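Periplasmic binding protein/LacI transcriptional regulator (Alkaliphilus metalliredigens, PDB 3CTP) binds beta-D-xylulofuranose in the cleft of its sugar-binding domain and probably represses transcription as a DNA-binding regulator of the LacI family. Local coordinates at residues 256-268 with 313-325. Residues are numbered along the deposited sequence; the frame is centred on the assembly and turned at random.
With NA (sodium ion), chain D; XLF (beta-D-xylulofuranose), chain C.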
loop_
_atom_site.group_PDB
_atom_site.type_symbol
_atom_site.label_atom_id
_atom_site.label_comp_id
_atom_site.label_asym_id
_atom_site.label_seq_id
_atom_site.Cartn_x
_atom_site.Cartn_y
_atom_site.Cartn_z
ATOM N N SER A 256 -12.498 -23.647 -4.699
ATOM C CA SER A 256 -12.551 -23.075 -6.032
ATOM C C SER A 256 -13.520 -21.911 -6.024
ATOM O O SER A 256 -14.663 -22.043 -5.605
ATOM C CB SER A 256 -13.001 -24.116 -7.074
ATOM O OG SER A 256 -11.910 -24.965 -7.406
ATOM N N ILE A 257 -13.036 -20.760 -6.477
ATOM C CA ILE A 257 -13.856 -19.554 -6.588
ATOM C C ILE A 257 -13.912 -19.223 -8.076
ATOM O O ILE A 257 -12.873 -19.144 -8.723
ATOM C CB ILE A 257 -13.175 -18.405 -5.821
ATOM C CG1 ILE A 257 -13.063 -18.755 -4.332
ATOM C CG2 ILE A 257 -13.936 -17.095 -5.986
ATOM C CD1 ILE A 257 -12.045 -17.882 -3.577
ATOM N N PRO A 258 -15.116 -19.011 -8.622
ATOM C CA PRO A 258 -16.416 -18.905 -7.958
ATOM C C PRO A 258 -17.234 -20.198 -7.955
ATOM O O PRO A 258 -18.403 -20.172 -7.563
ATOM C CB PRO A 258 -17.155 -17.911 -8.856
ATOM C CG PRO A 258 -16.650 -18.231 -10.229
ATOM C CD PRO A 258 -15.208 -18.651 -10.052
ATOM N N GLN A 259 -16.634 -21.301 -8.403
ATOM C CA GLN A 259 -17.379 -22.565 -8.545
ATOM C C GLN A 259 -18.003 -23.046 -7.239
ATOM O O GLN A 259 -19.124 -23.568 -7.227
ATOM C CB GLN A 259 -16.467 -23.666 -9.090
ATOM C CG GLN A 259 -16.016 -23.445 -10.519
ATOM C CD GLN A 259 -14.678 -22.746 -10.613
ATOM O OE1 GLN A 259 -14.324 -21.934 -9.761
ATOM N NE2 GLN A 259 -13.912 -23.073 -11.660
ATOM N N GLU A 260 -17.279 -22.879 -6.139
ATOM C CA GLU A 260 -17.758 -23.380 -4.865
ATOM C C GLU A 260 -18.303 -22.267 -3.979
ATOM O O GLU A 260 -19.181 -22.494 -3.142
ATOM C CB GLU A 260 -16.622 -24.085 -4.143
ATOM C CG GLU A 260 -16.239 -25.387 -4.836
ATOM C CD GLU A 260 -15.282 -26.208 -4.026
ATOM O OE1 GLU A 260 -14.099 -25.839 -3.938
ATOM O OE2 GLU A 260 -15.717 -27.257 -3.496
ATOM N N VAL A 261 -17.760 -21.065 -4.131
ATOM C CA VAL A 261 -18.282 -19.952 -3.361
ATOM C C VAL A 261 -17.981 -18.690 -4.144
ATOM O O VAL A 261 -16.919 -18.596 -4.784
ATOM C CB VAL A 261 -17.666 -19.905 -1.970
ATOM C CG1 VAL A 261 -16.195 -19.725 -2.088
ATOM C CG2 VAL A 261 -18.293 -18.753 -1.140
ATOM N N GLN A 262 -18.929 -17.756 -4.139
ATOM C CA GLN A 262 -18.764 -16.482 -4.858
ATOM C C GLN A 262 -18.388 -15.408 -3.855
ATOM O O GLN A 262 -18.807 -15.492 -2.703
ATOM C CB GLN A 262 -20.047 -16.090 -5.561
ATOM C CG GLN A 262 -20.519 -17.157 -6.592
ATOM C CD GLN A 262 -21.697 -16.667 -7.387
ATOM O OE1 GLN A 262 -21.634 -15.615 -8.015
ATOM N NE2 GLN A 262 -22.816 -17.405 -7.322
ATOM N N ILE A 263 -17.608 -14.415 -4.298
ATOM C CA ILE A 263 -17.080 -13.376 -3.386
ATOM C C ILE A 263 -17.321 -12.017 -4.023
ATOM O O ILE A 263 -17.061 -11.824 -5.222
ATOM C CB ILE A 263 -15.543 -13.509 -3.201
ATOM C CG1 ILE A 263 -15.134 -14.966 -2.926
ATOM C CG2 ILE A 263 -15.044 -12.536 -2.121
ATOM C CD1 ILE A 263 -15.549 -15.486 -1.598
ATOM N N ILE A 264 -17.807 -11.064 -3.218
ATOM C CA ILE A 264 -17.817 -9.664 -3.646
ATOM C C ILE A 264 -17.164 -8.831 -2.544
ATOM O O ILE A 264 -17.417 -9.070 -1.358
ATOM C CB ILE A 264 -19.245 -9.182 -3.959
ATOM C CG1 ILE A 264 -19.257 -7.696 -4.363
ATOM C CG2 ILE A 264 -20.178 -9.448 -2.782
ATOM C CD1 ILE A 264 -20.570 -7.293 -5.020
ATOM N N GLY A 265 -16.302 -7.884 -2.930
ATOM C CA GLY A 265 -15.658 -6.970 -1.962
ATOM C C GLY A 265 -16.249 -5.568 -2.016
ATOM O O GLY A 265 -17.425 -5.380 -2.374
ATOM N N PHE A 266 -15.427 -4.568 -1.658
ATOM C CA PHE A 266 -15.851 -3.184 -1.766
ATOM C C PHE A 266 -14.612 -2.325 -1.887
ATOM O O PHE A 266 -13.657 -2.535 -1.141
ATOM C CB PHE A 266 -16.603 -2.759 -0.488
ATOM C CG PHE A 266 -17.607 -1.634 -0.688
ATOM C CD1 PHE A 266 -18.974 -1.910 -0.686
ATOM C CD2 PHE A 266 -17.194 -0.316 -0.782
ATOM C CE1 PHE A 266 -19.909 -0.885 -0.828
ATOM C CE2 PHE A 266 -18.120 0.712 -0.932
ATOM C CZ PHE A 266 -19.490 0.419 -0.963
ATOM N N ASP A 267 -14.656 -1.369 -2.816
ATOM C CA ASP A 267 -13.675 -0.291 -3.016
ATOM C C ASP A 267 -13.328 -0.107 -4.501
ATOM O O ASP A 267 -13.156 1.013 -4.966
ATOM C CB ASP A 267 -12.314 -0.536 -2.367
ATOM C CG ASP A 267 -12.315 -0.356 -0.859
ATOM O OD1 ASP A 267 -13.235 0.302 -0.299
ATOM O OD2 ASP A 267 -11.326 -0.837 -0.244
ATOM N N ASN A 268 -13.127 -1.223 -5.197
ATOM C CA ASN A 268 -12.374 -1.204 -6.462
ATOM C C ASN A 268 -10.993 -0.596 -6.248
ATOM O O ASN A 268 -10.576 0.308 -6.981
ATOM C CB ASN A 268 -13.112 -0.444 -7.567
ATOM C CG ASN A 268 -12.518 -0.738 -8.943
ATOM O OD1 ASN A 268 -11.787 -1.718 -9.111
ATOM N ND2 ASN A 268 -12.811 0.125 -9.928
ATOM N N MET A 313 -20.940 10.363 -2.636
ATOM C CA MET A 313 -20.675 10.050 -4.046
ATOM C C MET A 313 -21.215 8.676 -4.463
ATOM O O MET A 313 -21.134 7.698 -3.729
ATOM C CB MET A 313 -19.149 10.058 -4.373
ATOM C CG MET A 313 -18.344 11.339 -4.153
ATOM S SD MET A 313 -18.918 12.810 -5.065
ATOM C CE MET A 313 -19.543 13.411 -3.572
ATOM N N GLU A 314 -21.730 8.605 -5.686
ATOM C CA GLU A 314 -22.359 7.402 -6.197
ATOM C C GLU A 314 -21.352 6.268 -6.375
ATOM O O GLU A 314 -20.223 6.482 -6.847
ATOM C CB GLU A 314 -22.971 7.752 -7.572
ATOM C CG GLU A 314 -23.667 6.616 -8.295
ATOM C CD GLU A 314 -24.293 7.059 -9.618
ATOM O OE1 GLU A 314 -24.193 8.253 -9.958
ATOM O OE2 GLU A 314 -24.864 6.203 -10.324
ATOM N N VAL A 315 -21.806 5.054 -6.051
ATOM C CA VAL A 315 -21.028 3.822 -6.264
ATOM C C VAL A 315 -21.653 2.980 -7.368
ATOM O O VAL A 315 -22.806 3.202 -7.762
ATOM C CB VAL A 315 -20.921 2.979 -4.962
ATOM C CG1 VAL A 315 -20.199 3.813 -3.895
ATOM C CG2 VAL A 315 -22.290 2.574 -4.478
ATOM N N LYS A 316 -20.892 2.022 -7.874
ATOM C CA LYS A 316 -21.430 1.129 -8.892
ATOM C C LYS A 316 -20.778 -0.236 -8.813
ATOM O O LYS A 316 -19.631 -0.370 -8.377
ATOM C CB LYS A 316 -21.189 1.713 -10.270
ATOM C CG LYS A 316 -19.748 1.771 -10.623
ATOM C CD LYS A 316 -19.494 2.496 -11.946
ATOM C CE LYS A 316 -17.987 2.516 -12.212
ATOM N NZ LYS A 316 -17.539 3.775 -12.889
ATOM N N LEU A 317 -21.517 -1.248 -9.252
ATOM C CA LEU A 317 -21.021 -2.619 -9.251
ATOM C C LEU A 317 -19.992 -2.826 -10.355
ATOM O O LEU A 317 -20.213 -2.398 -11.507
ATOM C CB LEU A 317 -22.209 -3.551 -9.492
ATOM C CG LEU A 317 -21.855 -5.009 -9.725
ATOM C CD1 LEU A 317 -21.406 -5.584 -8.394
ATOM C CD2 LEU A 317 -23.102 -5.730 -10.224
ATOM N N ILE A 318 -18.872 -3.469 -10.011
ATOM C CA ILE A 318 -17.857 -3.848 -11.005
ATOM C C ILE A 318 -17.818 -5.377 -11.031
ATOM O O ILE A 318 -17.346 -6.012 -10.076
ATOM C CB ILE A 318 -16.456 -3.324 -10.622
ATOM C CG1 ILE A 318 -16.484 -1.818 -10.362
ATOM C CG2 ILE A 318 -15.409 -3.728 -11.694
ATOM C CD1 ILE A 318 -16.839 -0.987 -11.555
ATOM N N GLU A 319 -18.367 -5.986 -12.079
ATOM C CA GLU A 319 -18.451 -7.448 -12.124
ATOM C C GLU A 319 -17.163 -8.012 -12.689
ATOM O O GLU A 319 -16.753 -7.618 -13.775
ATOM C CB GLU A 319 -19.617 -7.898 -13.033
ATOM C CG GLU A 319 -20.990 -7.698 -12.452
ATOM C CD GLU A 319 -22.059 -8.412 -13.290
ATOM O OE1 GLU A 319 -22.033 -9.672 -13.381
ATOM O OE2 GLU A 319 -22.916 -7.701 -13.852
ATOM N N ARG A 320 -16.524 -8.918 -11.945
ATOM C CA ARG A 320 -15.324 -9.581 -12.410
ATOM C C ARG A 320 -15.483 -11.093 -12.268
ATOM O O ARG A 320 -16.555 -11.620 -12.572
ATOM C CB ARG A 320 -14.098 -9.066 -11.677
ATOM C CG ARG A 320 -13.900 -7.560 -11.826
ATOM C CD ARG A 320 -12.489 -7.195 -11.434
ATOM N NE ARG A 320 -12.177 -5.783 -11.644
ATOM C CZ ARG A 320 -11.924 -4.927 -10.655
ATOM N NH1 ARG A 320 -11.996 -5.318 -9.374
ATOM N NH2 ARG A 320 -11.594 -3.680 -10.949
ATOM N N GLU A 321 -14.428 -11.794 -11.862
ATOM C CA GLU A 321 -14.417 -13.255 -12.006
ATOM C C GLU A 321 -14.817 -14.033 -10.757
ATOM O O GLU A 321 -15.016 -15.255 -10.827
ATOM C CB GLU A 321 -13.030 -13.734 -12.478
ATOM C CG GLU A 321 -12.630 -13.291 -13.892
ATOM C CD GLU A 321 -11.140 -13.521 -14.185
ATOM O OE1 GLU A 321 -10.316 -13.528 -13.242
ATOM O OE2 GLU A 321 -10.783 -13.691 -15.371
ATOM N N THR A 322 -14.949 -13.353 -9.609
ATOM C CA THR A 322 -15.331 -14.075 -8.391
ATOM C C THR A 322 -16.844 -14.227 -8.184
ATOM O O THR A 322 -17.288 -14.780 -7.164
ATOM C CB THR A 322 -14.727 -13.415 -7.142
ATOM O OG1 THR A 322 -15.165 -12.065 -7.105
ATOM C CG2 THR A 322 -13.194 -13.428 -7.226
ATOM N N THR A 323 -17.640 -13.722 -9.130
ATOM C CA THR A 323 -19.067 -14.062 -9.165
ATOM C C THR A 323 -19.354 -14.590 -10.560
ATOM O O THR A 323 -18.629 -14.279 -11.510
ATOM C CB THR A 323 -19.972 -12.856 -8.848
ATOM O OG1 THR A 323 -19.630 -11.757 -9.711
ATOM C CG2 THR A 323 -19.759 -12.432 -7.414
ATOM N N ILE A 324 -20.392 -15.414 -10.667
ATOM C CA ILE A 324 -20.658 -16.131 -11.917
ATOM C C ILE A 324 -21.418 -15.261 -12.900
ATOM O O ILE A 324 -22.175 -14.387 -12.499
ATOM C CB ILE A 324 -21.480 -17.374 -11.631
ATOM C CG1 ILE A 324 -22.776 -16.974 -10.924
ATOM C CG2 ILE A 324 -20.659 -18.377 -10.798
ATOM C CD1 ILE A 324 -23.667 -18.158 -10.494
ATOM N N SER A 325 -21.217 -15.516 -14.192
ATOM C CA SER A 325 -21.914 -14.789 -15.246
ATOM C C SER A 325 -22.171 -15.708 -16.432
ATOM O O SER A 325 -21.498 -16.729 -16.572
ATOM C CB SER A 325 -21.093 -13.583 -15.694
ATOM O OG SER A 325 -21.091 -12.569 -14.701
HETATM NA NA NA D . -20.314 -23.159 -1.319
HETATM O O4 XLF C . -13.891 2.490 6.031
HETATM C C4 XLF C . -14.068 1.739 4.827
HETATM C C5 XLF C . -13.526 0.340 5.078
HETATM O O5 XLF C . -12.307 0.248 4.332
HETATM C C3 XLF C . -13.193 2.292 3.713
HETATM O O3 XLF C . -13.969 2.969 2.716
HETATM C C2 XLF C . -12.566 1.036 3.173
HETATM O O2 XLF C . -13.488 0.328 2.319
HETATM C C1 XLF C . -11.258 1.294 2.455
HETATM O O1 XLF C . -10.668 0.040 2.082
HETATM O O HOH W 1 -20.380 -25.387 -1.547
HETATM O O HOH W 2 -22.358 -23.325 -2.245
#
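T322 grips the edge strand 262-264 by two hydrogen bonds to I263: I263 N gives to T322 O over 2.9 Å, and T322 OG1 gives to I263 O over 2.7 Å. With chi1 at 57°, OG1 lies between the backbone N and the carbonyl carbon, where it also accepts from T280 N; a threonine thus supplies both a polar link and a methyl, CG2, lying alongside I257 CG2. The Q262 chain, extended beyond CG, carries its carboxamide to I324, where a glutamine oxygen can accept from a backbone N-H: Q262 OE1 accepts from I324 N at 2.9 Å, the donor standing well above the carboxamide plane. The I324 side chain crosses this carboxamide at about a right angle, CD1 3.4 Å from Q262 NE2. A leucine in place of Q262 would probably leave I324 N without its acceptor and the segment after T323 less firmly held to strand 262-264. Farther along, N268 OD1 receives R320 NH2 at 2.7 Å near the guanidinium edge, the two planes 51° apart; R320 NH1 holds L279 O, and N268 ND2 holds N283.

Apolar contacts join P258 CB to I324 CG2 and, at 3.9 Å, I264 CD1 to L317 CD1. The rigid proline ring, after a cis peptide, also lies against E321 O. Next to N268, D267 accepts O1 and O2 of the sugar, so the contact runs from the ligand pocket along the outermost strand of the C-terminal subdomain's parallel sheet, in the periplasmic-binding-protein fold of LacI-type regulators.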